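Local structure of cocosin 1 acidic chain (Cocos nucifera, 5WPW) at residues Asn9-Thr14 and Glu29-Phe34; Gly38-Arg43 and Leu140-Asp145; Ser309-Thr314 and Leu341-Asn346; Arg317-Val322 and Val330-Leu335. The protein serves as a seed storage protein of coconut, an 11S globulin that assembles as a hexamer and acts as a nutrient reservoir. The protein carries 2 engineered substitutions. All coordinates share one frame; numbering follows the deposited sequence.

Interaction 1: Asn9-Thr14 and Glu29-Phe34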
loop_
_atom_site.group_PDB
_atom_site.type_symbol
_atom_site.label_atom_id
_atom_site.label_comp_id
_atom_site.label_asym_id
_atom_site.label_seq_id
_atom_site.Cartn_x
_atom_site.Cartn_y
_atom_site.Cartn_z
ATOM N N ASN A 9 -12.622 12.635 -35.614
ATOM C CA ASN A 9 -12.307 12.123 -36.941
ATOM C C ASN A 9 -11.104 11.201 -36.847
ATOM O O ASN A 9 -10.289 11.301 -35.925
ATOM C CB ASN A 9 -12.046 13.255 -37.955
ATOM C CG ASN A 9 -11.018 14.247 -37.467
ATOM O OD1 ASN A 9 -11.324 15.134 -36.670
ATOM N ND2 ASN A 9 -9.787 14.109 -37.948
ATOM N N ALA A 10 -11.010 10.289 -37.808
ATOM C CA ALA A 10 -9.864 9.395 -37.856
ATOM C C ALA A 10 -8.620 10.185 -38.235
ATOM O O ALA A 10 -8.677 11.120 -39.039
ATOM C CB ALA A 10 -10.110 8.261 -38.848
ATOM N N LEU A 11 -7.499 9.831 -37.623
ATOM C CA LEU A 11 -6.269 10.588 -37.760
ATOM C C LEU A 11 -5.213 9.770 -38.485
ATOM O O LEU A 11 -5.205 8.538 -38.440
ATOM C CB LEU A 11 -5.732 11.018 -36.390
ATOM C CG LEU A 11 -6.568 12.061 -35.653
ATOM C CD1 LEU A 11 -6.226 12.083 -34.173
ATOM C CD2 LEU A 11 -6.367 13.429 -36.275
ATOM N N GLU A 12 -4.314 10.483 -39.142
ATOM C CA GLU A 12 -3.157 9.925 -39.814
ATOM C C GLU A 12 -1.981 10.839 -39.528
ATOM O O GLU A 12 -2.165 11.974 -39.069
ATOM C CB GLU A 12 -3.394 9.787 -41.326
ATOM C CG GLU A 12 -3.956 8.440 -41.707
ATOM C CD GLU A 12 -3.847 8.158 -43.194
ATOM O OE1 GLU A 12 -2.720 8.242 -43.745
ATOM O OE2 GLU A 12 -4.895 7.851 -43.801
ATOM N N PRO A 13 -0.756 10.365 -39.742
ATOM C CA PRO A 13 0.424 11.185 -39.443
ATOM C C PRO A 13 0.474 12.470 -40.261
ATOM O O PRO A 13 0.227 12.474 -41.469
ATOM C CB PRO A 13 1.584 10.253 -39.791
ATOM C CG PRO A 13 1.042 8.902 -39.503
ATOM C CD PRO A 13 -0.396 8.950 -39.938
ATOM N N THR A 14 0.817 13.570 -39.588
ATOM C CA THR A 14 0.915 14.869 -40.244
ATOM C C THR A 14 2.283 15.086 -40.880
ATOM O O THR A 14 2.370 15.483 -42.044
ATOM C CB THR A 14 0.623 16.005 -39.260
ATOM O OG1 THR A 14 1.526 15.928 -38.148
ATOM C CG2 THR A 14 -0.801 15.913 -38.764
ATOM N N GLU A 29 0.195 16.226 -32.079
ATOM C CA GLU A 29 -0.175 16.302 -30.670
ATOM C C GLU A 29 -0.932 17.578 -30.335
ATOM O O GLU A 29 -1.469 17.688 -29.227
ATOM C CB GLU A 29 1.081 16.180 -29.800
ATOM C CG GLU A 29 2.231 17.084 -30.225
ATOM C CD GLU A 29 3.253 17.309 -29.107
ATOM O OE1 GLU A 29 3.858 16.321 -28.612
ATOM O OE2 GLU A 29 3.446 18.482 -28.713
ATOM N N ASP A 30 -0.987 18.539 -31.264
ATOM C CA ASP A 30 -1.736 19.774 -31.085
ATOM C C ASP A 30 -3.174 19.673 -31.577
ATOM O O ASP A 30 -3.969 20.583 -31.319
ATOM C CB ASP A 30 -1.019 20.923 -31.798
ATOM C CG ASP A 30 0.192 21.416 -31.025
ATOM O OD1 ASP A 30 0.020 22.309 -30.163
ATOM O OD2 ASP A 30 1.312 20.914 -31.272
ATOM N N ASN A 31 -3.513 18.608 -32.294
ATOM C CA ASN A 31 -4.899 18.285 -32.592
ATOM C C ASN A 31 -5.730 18.266 -31.307
ATOM O O ASN A 31 -5.267 17.802 -30.261
ATOM C CB ASN A 31 -4.929 16.924 -33.306
ATOM C CG ASN A 31 -6.255 16.627 -33.971
ATOM O OD1 ASN A 31 -7.251 16.372 -33.300
ATOM N ND2 ASN A 31 -6.266 16.630 -35.303
ATOM N N GLU A 32 -6.967 18.778 -31.389
ATOM C CA GLU A 32 -7.825 18.852 -30.206
ATOM C C GLU A 32 -8.001 17.490 -29.547
ATOM O O GLU A 32 -8.051 17.385 -28.316
ATOM C CB GLU A 32 -9.193 19.425 -30.577
ATOM C CG GLU A 32 -9.373 20.915 -30.325
ATOM C CD GLU A 32 -10.771 21.395 -30.698
ATOM O OE1 GLU A 32 -11.735 20.615 -30.515
ATOM O OE2 GLU A 32 -10.906 22.543 -31.180
ATOM N N GLN A 33 -8.112 16.436 -30.348
ATOM C CA GLN A 33 -8.377 15.112 -29.802
ATOM C C GLN A 33 -7.180 14.570 -29.027
ATOM O O GLN A 33 -7.351 13.943 -27.971
ATOM C CB GLN A 33 -8.783 14.181 -30.941
ATOM C CG GLN A 33 -9.780 14.873 -31.839
ATOM C CD GLN A 33 -10.231 14.024 -32.993
ATOM O OE1 GLN A 33 -11.086 13.155 -32.836
ATOM N NE2 GLN A 33 -9.668 14.280 -34.168
ATOM N N PHE A 34 -5.965 14.803 -29.535
ATOM C CA PHE A 34 -4.753 14.482 -28.789
ATOM C C PHE A 34 -4.619 15.360 -27.556
ATOM O O PHE A 34 -4.209 14.894 -26.487
ATOM C CB PHE A 34 -3.533 14.659 -29.688
ATOM C CG PHE A 34 -3.204 13.448 -30.475
ATOM C CD1 PHE A 34 -2.720 12.321 -29.846
ATOM C CD2 PHE A 34 -3.380 13.426 -31.840
ATOM C CE1 PHE A 34 -2.422 11.193 -30.563
ATOM C CE2 PHE A 34 -3.084 12.306 -32.558
ATOM C CZ PHE A 34 -2.601 11.185 -31.918
#

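Interaction 2: Gly38-Arg43 and Leu140-Asp145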
loop_
_atom_site.group_PDB
_atom_site.type_symbol
_atom_site.label_atom_id
_atom_site.label_comp_id
_atom_site.label_asym_id
_atom_site.label_seq_id
_atom_site.Cartn_x
_atom_site.Cartn_y
_atom_site.Cartn_z
ATOM N N GLY A 38 -4.546 13.994 -23.905
ATOM C CA GLY A 38 -3.276 14.215 -23.226
ATOM C C GLY A 38 -2.163 13.270 -23.623
ATOM O O GLY A 38 -1.346 12.880 -22.768
ATOM N N VAL A 39 -2.104 12.892 -24.905
ATOM C CA VAL A 39 -1.106 11.962 -25.416
ATOM C C VAL A 39 -0.472 12.550 -26.678
ATOM O O VAL A 39 -0.990 13.493 -27.283
ATOM C CB VAL A 39 -1.697 10.561 -25.713
ATOM C CG1 VAL A 39 -2.257 9.908 -24.431
ATOM C CG2 VAL A 39 -2.775 10.662 -26.746
ATOM N N SER A 40 0.695 12.009 -27.026
ATOM C CA SER A 40 1.323 12.139 -28.335
ATOM C C SER A 40 1.556 10.744 -28.897
ATOM O O SER A 40 1.911 9.823 -28.153
ATOM C CB SER A 40 2.670 12.883 -28.254
ATOM O OG SER A 40 2.581 14.005 -27.393
ATOM N N THR A 41 1.381 10.579 -30.209
ATOM C CA THR A 41 1.516 9.278 -30.853
ATOM C C THR A 41 2.524 9.389 -31.990
ATOM O O THR A 41 2.589 10.416 -32.681
ATOM C CB THR A 41 0.170 8.754 -31.402
ATOM O OG1 THR A 41 -0.744 8.510 -30.321
ATOM C CG2 THR A 41 0.359 7.442 -32.156
ATOM N N ILE A 42 3.346 8.363 -32.143
ATOM C CA ILE A 42 4.278 8.294 -33.257
ATOM C C ILE A 42 4.268 6.877 -33.802
ATOM O O ILE A 42 4.051 5.903 -33.072
ATOM C CB ILE A 42 5.714 8.727 -32.867
ATOM C CG1 ILE A 42 6.434 7.634 -32.091
ATOM C CG2 ILE A 42 5.714 10.021 -32.075
ATOM C CD1 ILE A 42 7.777 8.091 -31.522
ATOM N N ARG A 43 4.464 6.768 -35.108
ATOM C CA ARG A 43 4.666 5.492 -35.769
ATOM C C ARG A 43 6.068 5.479 -36.361
ATOM O O ARG A 43 6.490 6.455 -36.980
ATOM C CB ARG A 43 3.628 5.249 -36.878
ATOM C CG ARG A 43 3.788 3.878 -37.541
ATOM C CD ARG A 43 3.109 3.807 -38.902
ATOM N NE ARG A 43 1.664 3.918 -38.773
ATOM C CZ ARG A 43 0.893 4.619 -39.593
ATOM N NH1 ARG A 43 1.439 5.272 -40.609
ATOM N NH2 ARG A 43 -0.421 4.683 -39.387
ATOM N N LEU A 140 2.635 8.102 -26.056
ATOM C CA LEU A 140 3.337 8.720 -24.934
ATOM C C LEU A 140 2.347 9.514 -24.080
ATOM O O LEU A 140 1.626 10.373 -24.601
ATOM C CB LEU A 140 4.436 9.654 -25.436
ATOM C CG LEU A 140 5.664 9.087 -26.162
ATOM C CD1 LEU A 140 5.796 9.668 -27.550
ATOM C CD2 LEU A 140 6.909 9.387 -25.310
ATOM N N ASP A 141 2.304 9.243 -22.773
ATOM C CA ASP A 141 1.329 9.946 -21.922
ATOM C C ASP A 141 1.993 11.206 -21.387
ATOM O O ASP A 141 2.619 11.198 -20.338
ATOM C CB ASP A 141 0.815 9.047 -20.805
ATOM C CG ASP A 141 -0.307 9.700 -19.998
ATOM O OD1 ASP A 141 -0.712 10.836 -20.325
ATOM O OD2 ASP A 141 -0.787 9.071 -19.033
ATOM N N THR A 142 1.862 12.305 -22.125
ATOM C CA THR A 142 2.488 13.560 -21.737
ATOM C C THR A 142 1.712 14.298 -20.654
ATOM O O THR A 142 2.206 15.314 -20.143
ATOM C CB THR A 142 2.647 14.448 -22.965
ATOM O OG1 THR A 142 1.379 14.556 -23.625
ATOM C CG2 THR A 142 3.654 13.809 -23.954
ATOM N N SER A 143 0.513 13.829 -20.321
ATOM C CA SER A 143 -0.252 14.293 -19.167
ATOM C C SER A 143 0.053 13.506 -17.896
ATOM O O SER A 143 -0.454 13.856 -16.819
ATOM C CB SER A 143 -1.752 14.177 -19.465
ATOM O OG SER A 143 -2.180 15.297 -20.201
ATOM N N ASN A 144 0.857 12.461 -18.000
ATOM C CA ASN A 144 1.190 11.638 -16.851
ATOM C C ASN A 144 1.858 12.491 -15.781
ATOM O O ASN A 144 2.691 13.344 -16.087
ATOM C CB ASN A 144 2.122 10.512 -17.291
ATOM C CG ASN A 144 2.162 9.358 -16.314
ATOM O OD1 ASN A 144 2.855 9.411 -15.314
ATOM N ND2 ASN A 144 1.436 8.284 -16.632
ATOM N N ASP A 145 1.522 12.239 -14.513
ATOM C CA ASP A 145 2.192 12.997 -13.462
ATOM C C ASP A 145 3.686 12.744 -13.443
ATOM O O ASP A 145 4.429 13.553 -12.879
ATOM C CB ASP A 145 1.615 12.679 -12.086
ATOM C CG ASP A 145 1.526 13.904 -11.216
ATOM O OD1 ASP A 145 2.521 14.671 -11.163
ATOM O OD2 ASP A 145 0.458 14.125 -10.604
HETATM O O HOH W 1 1.277 15.736 -26.080
#

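Interaction 3: Ser309-Thr314 and Leu341-Asn346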
loop_
_atom_site.group_PDB
_atom_site.type_symbol
_atom_site.label_atom_id
_atom_site.label_comp_id
_atom_site.label_asym_id
_atom_site.label_seq_id
_atom_site.Cartn_x
_atom_site.Cartn_y
_atom_site.Cartn_z
ATOM N N SER A 309 -9.397 6.166 -24.687
ATOM C CA SER A 309 -8.963 5.057 -25.518
ATOM C C SER A 309 -8.369 5.608 -26.810
ATOM O O SER A 309 -9.041 6.344 -27.548
ATOM C CB SER A 309 -10.133 4.114 -25.809
ATOM O OG SER A 309 -9.709 2.958 -26.508
ATOM N N ILE A 310 -7.115 5.251 -27.081
ATOM C CA ILE A 310 -6.424 5.625 -28.312
ATOM C C ILE A 310 -6.415 4.382 -29.191
ATOM O O ILE A 310 -5.655 3.438 -28.964
ATOM C CB ILE A 310 -5.012 6.150 -28.047
ATOM C CG1 ILE A 310 -5.077 7.397 -27.170
ATOM C CG2 ILE A 310 -4.326 6.507 -29.357
ATOM C CD1 ILE A 310 -4.888 7.133 -25.705
ATOM N N MET A 311 -7.276 4.373 -30.199
ATOM C CA MET A 311 -7.502 3.182 -30.997
ATOM C C MET A 311 -6.770 3.317 -32.325
ATOM O O MET A 311 -6.924 4.333 -33.018
ATOM C CB MET A 311 -8.994 2.986 -31.239
ATOM C CG MET A 311 -9.327 1.680 -31.910
ATOM S SD MET A 311 -11.113 1.426 -32.103
ATOM C CE MET A 311 -11.746 2.654 -30.985
ATOM N N TYR A 312 -6.014 2.280 -32.692
ATOM C CA TYR A 312 -5.244 2.237 -33.932
ATOM C C TYR A 312 -5.607 0.972 -34.691
ATOM O O TYR A 312 -5.482 -0.128 -34.148
ATOM C CB TYR A 312 -3.739 2.264 -33.643
ATOM C CG TYR A 312 -2.876 2.180 -34.877
ATOM C CD1 TYR A 312 -2.699 3.288 -35.690
ATOM C CD2 TYR A 312 -2.243 0.994 -35.237
ATOM C CE1 TYR A 312 -1.915 3.225 -36.818
ATOM C CE2 TYR A 312 -1.455 0.923 -36.379
ATOM C CZ TYR A 312 -1.291 2.051 -37.152
ATOM O OH TYR A 312 -0.526 2.015 -38.287
ATOM N N CYS A 313 -6.030 1.110 -35.948
ATOM C CA CYS A 313 -6.446 -0.063 -36.721
ATOM C C CYS A 313 -5.237 -0.686 -37.420
ATOM O O CYS A 313 -4.522 -0.010 -38.173
ATOM C CB CYS A 313 -7.537 0.295 -37.725
ATOM S SG CYS A 313 -7.942 -1.095 -38.823
ATOM N N THR A 314 -4.967 -1.950 -37.108
ATOM C CA THR A 314 -3.836 -2.685 -37.662
ATOM C C THR A 314 -4.202 -3.498 -38.902
ATOM O O THR A 314 -3.310 -4.035 -39.553
ATOM C CB THR A 314 -3.239 -3.631 -36.610
ATOM O OG1 THR A 314 -4.198 -4.627 -36.247
ATOM C CG2 THR A 314 -2.814 -2.858 -35.332
ATOM N N LEU A 341 -7.983 6.618 -33.897
ATOM C CA LEU A 341 -9.193 7.259 -33.398
ATOM C C LEU A 341 -9.071 7.363 -31.889
ATOM O O LEU A 341 -8.862 6.347 -31.225
ATOM C CB LEU A 341 -10.451 6.454 -33.749
ATOM C CG LEU A 341 -11.798 7.026 -33.315
ATOM C CD1 LEU A 341 -12.054 8.345 -34.056
ATOM C CD2 LEU A 341 -12.968 6.022 -33.532
ATOM N N ILE A 342 -9.251 8.563 -31.356
ATOM C CA ILE A 342 -9.327 8.757 -29.909
ATOM C C ILE A 342 -10.784 8.726 -29.465
ATOM O O ILE A 342 -11.605 9.534 -29.914
ATOM C CB ILE A 342 -8.672 10.074 -29.492
ATOM C CG1 ILE A 342 -7.355 10.295 -30.237
ATOM C CG2 ILE A 342 -8.477 10.105 -27.969
ATOM C CD1 ILE A 342 -6.244 9.459 -29.769
ATOM N N VAL A 343 -11.099 7.832 -28.535
ATOM C CA VAL A 343 -12.425 7.797 -27.936
ATOM C C VAL A 343 -12.297 8.328 -26.510
ATOM O O VAL A 343 -11.660 7.691 -25.658
ATOM C CB VAL A 343 -13.022 6.388 -27.985
ATOM C CG1 VAL A 343 -14.475 6.377 -27.487
ATOM C CG2 VAL A 343 -12.943 5.842 -29.459
ATOM N N PRO A 344 -12.874 9.483 -26.214
ATOM C CA PRO A 344 -12.736 10.060 -24.877
ATOM C C PRO A 344 -13.428 9.234 -23.809
ATOM O O PRO A 344 -14.406 8.527 -24.057
ATOM C CB PRO A 344 -13.387 11.439 -25.020
ATOM C CG PRO A 344 -13.348 11.729 -26.493
ATOM C CD PRO A 344 -13.523 10.409 -27.153
ATOM N N GLN A 345 -12.898 9.351 -22.593
ATOM C CA GLN A 345 -13.472 8.705 -21.428
ATOM C C GLN A 345 -14.967 8.997 -21.371
ATOM O O GLN A 345 -15.409 10.107 -21.703
ATOM C CB GLN A 345 -12.779 9.231 -20.155
ATOM C CG GLN A 345 -13.409 8.742 -18.854
ATOM C CD GLN A 345 -12.869 9.477 -17.619
ATOM O OE1 GLN A 345 -12.945 8.972 -16.483
ATOM N NE2 GLN A 345 -12.335 10.657 -17.833
ATOM N N ASN A 346 -15.738 7.973 -21.007
ATOM C CA ASN A 346 -17.178 8.093 -20.771
ATOM C C ASN A 346 -17.972 8.116 -22.080
ATOM O O ASN A 346 -19.171 7.832 -22.054
ATOM C CB ASN A 346 -17.536 9.351 -19.961
ATOM C CG ASN A 346 -17.405 9.180 -18.458
ATOM O OD1 ASN A 346 -16.524 9.771 -17.830
ATOM N ND2 ASN A 346 -18.338 8.445 -17.859
#

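Interaction 4: Arg317-Val322 and Val330-Leu335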
loop_
_atom_site.group_PDB
_atom_site.type_symbol
_atom_site.label_atom_id
_atom_site.label_comp_id
_atom_site.label_asym_id
_atom_site.label_seq_id
_atom_site.Cartn_x
_atom_site.Cartn_y
_atom_site.Cartn_z
ATOM N N ARG A 317 -11.202 -3.610 -41.788
ATOM C CA ARG A 317 -12.048 -2.437 -41.961
ATOM C C ARG A 317 -13.241 -2.597 -41.044
ATOM O O ARG A 317 -13.763 -3.705 -40.906
ATOM C CB ARG A 317 -12.567 -2.283 -43.399
ATOM C CG ARG A 317 -11.530 -1.952 -44.443
ATOM C CD ARG A 317 -12.134 -2.024 -45.850
ATOM N NE ARG A 317 -11.171 -1.570 -46.847
ATOM C CZ ARG A 317 -10.870 -0.292 -47.067
ATOM N NH1 ARG A 317 -11.466 0.668 -46.362
ATOM N NH2 ARG A 317 -9.972 0.028 -47.993
ATOM N N GLY A 318 -13.682 -1.497 -40.436
ATOM C CA GLY A 318 -14.853 -1.579 -39.588
ATOM C C GLY A 318 -15.533 -0.245 -39.409
ATOM O O GLY A 318 -14.946 0.816 -39.628
ATOM N N ARG A 319 -16.800 -0.319 -39.027
ATOM C CA ARG A 319 -17.604 0.845 -38.700
ATOM C C ARG A 319 -17.502 1.123 -37.205
ATOM O O ARG A 319 -17.761 0.232 -36.393
ATOM C CB ARG A 319 -19.072 0.609 -39.060
ATOM C CG ARG A 319 -19.919 1.859 -39.051
ATOM C CD ARG A 319 -19.677 2.606 -40.341
ATOM N NE ARG A 319 -20.323 3.913 -40.387
ATOM C CZ ARG A 319 -20.140 4.782 -41.377
ATOM N NH1 ARG A 319 -19.326 4.469 -42.380
ATOM N NH2 ARG A 319 -20.767 5.956 -41.367
ATOM N N VAL A 320 -17.137 2.349 -36.850
ATOM C CA VAL A 320 -17.151 2.813 -35.462
ATOM C C VAL A 320 -18.162 3.944 -35.336
ATOM O O VAL A 320 -18.143 4.898 -36.123
ATOM C CB VAL A 320 -15.762 3.288 -34.998
ATOM C CG1 VAL A 320 -15.786 3.607 -33.483
ATOM C CG2 VAL A 320 -14.724 2.257 -35.311
ATOM N N GLU A 321 -19.032 3.850 -34.335
ATOM C CA GLU A 321 -19.891 4.955 -33.962
ATOM C C GLU A 321 -19.601 5.348 -32.523
ATOM O O GLU A 321 -19.509 4.480 -31.651
ATOM C CB GLU A 321 -21.343 4.582 -34.127
ATOM C CG GLU A 321 -21.691 4.328 -35.579
ATOM C CD GLU A 321 -23.145 3.996 -35.735
ATOM O OE1 GLU A 321 -23.455 3.010 -36.430
ATOM O OE2 GLU A 321 -23.969 4.718 -35.144
ATOM N N VAL A 322 -19.458 6.641 -32.289
ATOM C CA VAL A 322 -19.191 7.183 -30.963
ATOM C C VAL A 322 -20.252 8.226 -30.643
ATOM O O VAL A 322 -20.575 9.066 -31.487
ATOM C CB VAL A 322 -17.766 7.776 -30.901
ATOM C CG1 VAL A 322 -17.488 8.347 -29.489
ATOM C CG2 VAL A 322 -16.757 6.725 -31.273
ATOM N N VAL A 330 -20.814 11.778 -32.506
ATOM C CA VAL A 330 -19.579 12.525 -32.727
ATOM C C VAL A 330 -18.618 11.804 -33.662
ATOM O O VAL A 330 -17.608 12.398 -34.077
ATOM C CB VAL A 330 -18.895 12.877 -31.388
ATOM C CG1 VAL A 330 -19.800 13.787 -30.579
ATOM C CG2 VAL A 330 -18.581 11.610 -30.588
ATOM N N PHE A 331 -18.901 10.554 -34.012
ATOM C CA PHE A 331 -18.178 9.857 -35.056
ATOM C C PHE A 331 -19.091 8.781 -35.615
ATOM O O PHE A 331 -19.851 8.148 -34.878
ATOM C CB PHE A 331 -16.861 9.241 -34.545
ATOM C CG PHE A 331 -15.967 8.713 -35.644
ATOM C CD1 PHE A 331 -15.246 9.580 -36.448
ATOM C CD2 PHE A 331 -15.852 7.351 -35.867
ATOM C CE1 PHE A 331 -14.426 9.095 -37.467
ATOM C CE2 PHE A 331 -15.035 6.863 -36.884
ATOM C CZ PHE A 331 -14.323 7.748 -37.686
ATOM N N ASP A 332 -19.009 8.583 -36.927
ATOM C CA ASP A 332 -19.796 7.555 -37.598
ATOM C C ASP A 332 -19.070 7.318 -38.926
ATOM O O ASP A 332 -19.386 7.950 -39.932
ATOM C CB ASP A 332 -21.231 7.992 -37.802
ATOM C CG ASP A 332 -22.121 6.875 -38.324
ATOM O OD1 ASP A 332 -21.602 5.895 -38.918
ATOM O OD2 ASP A 332 -23.356 6.988 -38.140
ATOM N N GLY A 333 -18.071 6.448 -38.893
ATOM C CA GLY A 333 -17.238 6.273 -40.063
ATOM C C GLY A 333 -16.564 4.926 -40.023
ATOM O O GLY A 333 -16.687 4.167 -39.060
ATOM N N GLU A 334 -15.855 4.638 -41.107
ATOM C CA GLU A 334 -15.057 3.437 -41.208
ATOM C C GLU A 334 -13.708 3.693 -40.548
ATOM O O GLU A 334 -13.338 4.829 -40.268
ATOM C CB GLU A 334 -14.906 3.037 -42.688
ATOM C CG GLU A 334 -14.157 1.722 -42.982
ATOM C CD GLU A 334 -14.163 1.327 -44.471
ATOM O OE1 GLU A 334 -13.271 1.789 -45.225
ATOM O OE2 GLU A 334 -15.035 0.526 -44.877
ATOM N N LEU A 335 -12.988 2.630 -40.262
ATOM C CA LEU A 335 -11.584 2.737 -39.919
ATOM C C LEU A 335 -10.861 1.693 -40.750
ATOM O O LEU A 335 -11.369 0.578 -40.917
ATOM C CB LEU A 335 -11.337 2.511 -38.414
ATOM C CG LEU A 335 -11.281 3.688 -37.438
ATOM C CD1 LEU A 335 -10.710 3.214 -36.117
ATOM C CD2 LEU A 335 -10.446 4.835 -37.959
#

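Interaction 1: Asn9-Thr14 and Glu29-Phe34
Leu-11 reaches from an irregular segment to the first turn of helix 32-37, whose N-cap is Asn-31, in the first cupin domain of this 11S globulin. Its CB sets off toward the helix, and CG, anti to its own carbonyl carbon (chi1 -69°), arrives 4.1 Å from Gln-33 NE2. There the chain forks. CD1 goes to the ring of Phe-34, meeting CE2 obliquely at 3.5 Å, and the two side chains run past one another head to tail. CD2 takes the other branch and rests against the Asn-31 amide, 3.3 Å from ND2.

That amide uses its oxygen for the helix: Asn-31 OD1 accepts the backbone N of Gln-33 at 3.1 Å, in the carbonyl plane and on a lone pair, a capping bond with an N-H...O angle of 161°. Gln-33 NE2 adds a weak bond to the same oxygen and so tethers the far end of its extended side chain beside the cap. Nearby, Leu-11 shares backbone hydrogen bonding with Leu-340, and both Leu-11 and Phe-34 pack on the Leu-340 side chain. Around Leu-11 the segment is therefore laid between the helix and strand 340-343 of the second cupin domain. At the tip of Gln-33, OE1 receives the backbone N of Asn-9 at 3.2 Å, the donor tilted 25° from the carbonyl plane.

Interaction 2: Gly38-Arg43 and Leu140-Asp145
Gly-38 O is approached by several groups of the segment 140-145. Ser-143 N donates to it at 3.2 Å, with an N-H...O angle of 140°, and Thr-142 OG1 lies 3.3 Å from the same oxygen, at best a weak and unsettled bond. Asp-141 OD1 crowds in as well, but it is a second acceptor and makes no bond with Gly-38 O; instead it takes a weak share of the Ser-143 N-H. Gly-38 leaves helix 32-37 with positive phi, and Ser-143 OG sits 3.4 Å from its CA, packed directly against the bare alpha carbon.

Two residues on, the chain joins the cupin sheet, where strands 40-46 and 134-140 run antiparallel. Ser-40 and Leu-140 are a hydrogen-bonded pair: Ser-40 N donates to Leu-140 O at 3.1 Å, and Leu-140 N returns the bond to Ser-40 O at 2.8 Å, almost straight at 176°. Beyond Leu-140 the strand breaks up, through an inverse gamma turn centred on Asp-141 and a type I turn from Asp-141 to Asn-144.

Thr-142 keeps OG1 between its backbone N and carbonyl carbon (chi1 52°), which turns CG2 to Ser-40 OG at 3.6 Å. A water bridges the two hydroxyls, 2.7 Å from Thr-142 OG1, while Ser-40 OG is also hydrogen-bonded to Glu-29 OE1.

Interaction 3: Ser309-Thr314 and Leu341-Asn346
Ile-342 drives its terminal methyl into the fork of Ile-310 on one face of an antiparallel strand pair, 309-314 with 340-343, at the edge of a sheet within this chain, in the second cupin barrel. CD1 of Ile-342 is the bump; the hollow is the notch between the two branches of Ile-310, whose CG1 and CG2 each lie 3.5 Å from that CD1. The side chains stand side by side and point the same way, and the bend of Ile-342 at chi2 (-74°) carries the methyl over its neighbour. This face looks to the first cupin domain, where Val-39 packs on Ile-310.

The opposite face carries Ser-309, Met-311, Leu-341 and Val-343. Here Met-311 runs extended as far as SD and then turns at chi3 (-15°, close to eclipsed), which brings CE diagonally to Val-343 CG2 at 3.7 Å; CE leans more loosely on Leu-341 CD2, 4.4 Å away. Met-349 of strand 348-354 touches both Met-311 and Val-343 on this side.

Four backbone bonds set the register. Ser-309 pairs with Val-343 and Met-311 with Leu-341, each in both directions, with Val-343 N 2.7 Å from Ser-309 O. Farther along, Pro-344 packs on Leu-149 of a second subunit. Between the two bonded pairs, Ile-342 CA points its hydrogen at Ser-309 O, with a carbon-to-oxygen distance of 3.4 Å.

Interaction 4: Arg317-Val322 and Val330-Leu335
Arg-319 lays its guanidinium flat over Gly-333, with Gly-333 CA 3.5 Å from the plane, over the centre of one face, while Asp-332 OD1 sits at the edge, in plane. The bend at chi2 (80°) brings the group back across the neighbouring strand. Two nitrogens grip that single oxygen side-on: Arg-319 NE is 2.8 Å and NH2 2.6 Å from Asp-332 OD1. The guanidinium and carboxylate planes are 72° apart; NE meets the oxygen nearly in line with its C-O bond, while NH2 comes from above the carboxylate plane.

The Asp-332 carboxylate is stacked on that of Glu-321, the two planes only 8° apart, with Glu-321 OE2 3.8 Å from Asp-332 OD2. Such like charges would repel, a cost probably eased by Arg-319 and by Ser-184 N of a second subunit, which donates to Glu-321 OE2. At the outer end the Arg-317 guanidinium meets Glu-334 at its edge in a salt bridge modelled so short that its exact geometry is doubtful.

The other face is apolar. Val-320, Val-322, Phe-331 and Leu-335 all contact strand 340-343, and Phe-331 passes its CE2 4.1 Å from Val-320 CB. At the far end Val-322 CG1 meets Val-330 CG2 at 3.6 Å. Val-322 O accepts twice, from Val-330 N at 2.9 Å and weakly from Phe-331 N. Val-330 and Phe-331 thus both face Val-322, a classic beta bulge, set here in the antiparallel hairpin 317-323/329-336 of the second cupin domain.

Overall arrangement
Interactions 1 and 2 belong to the first cupin domain, interactions 3 and 4 to the second, and they lie along the junction of the two domains. Ser-40 OG and Glu-29 OE1, 2.9 Å apart, tie interaction 2 to interaction 1. Interaction 3 lies centrally, its centre 11 Å from those of interactions 1 and 4: Phe-34 CE1 comes within 4.3 Å of Ile-342 CD1, and Leu-341 CD2 within 3.7 Å of Val-320 CG1. Across the junction Arg-43 NH2 lies 2.9 Å from Tyr-312 OH, a weak hydrogen bond between interactions 2 and 3, and Ala-10 CB packs 3.6 Å from Leu-335 CD2. Interactions 2 and 4 do not touch; their nearest atoms are about 10 Å apart.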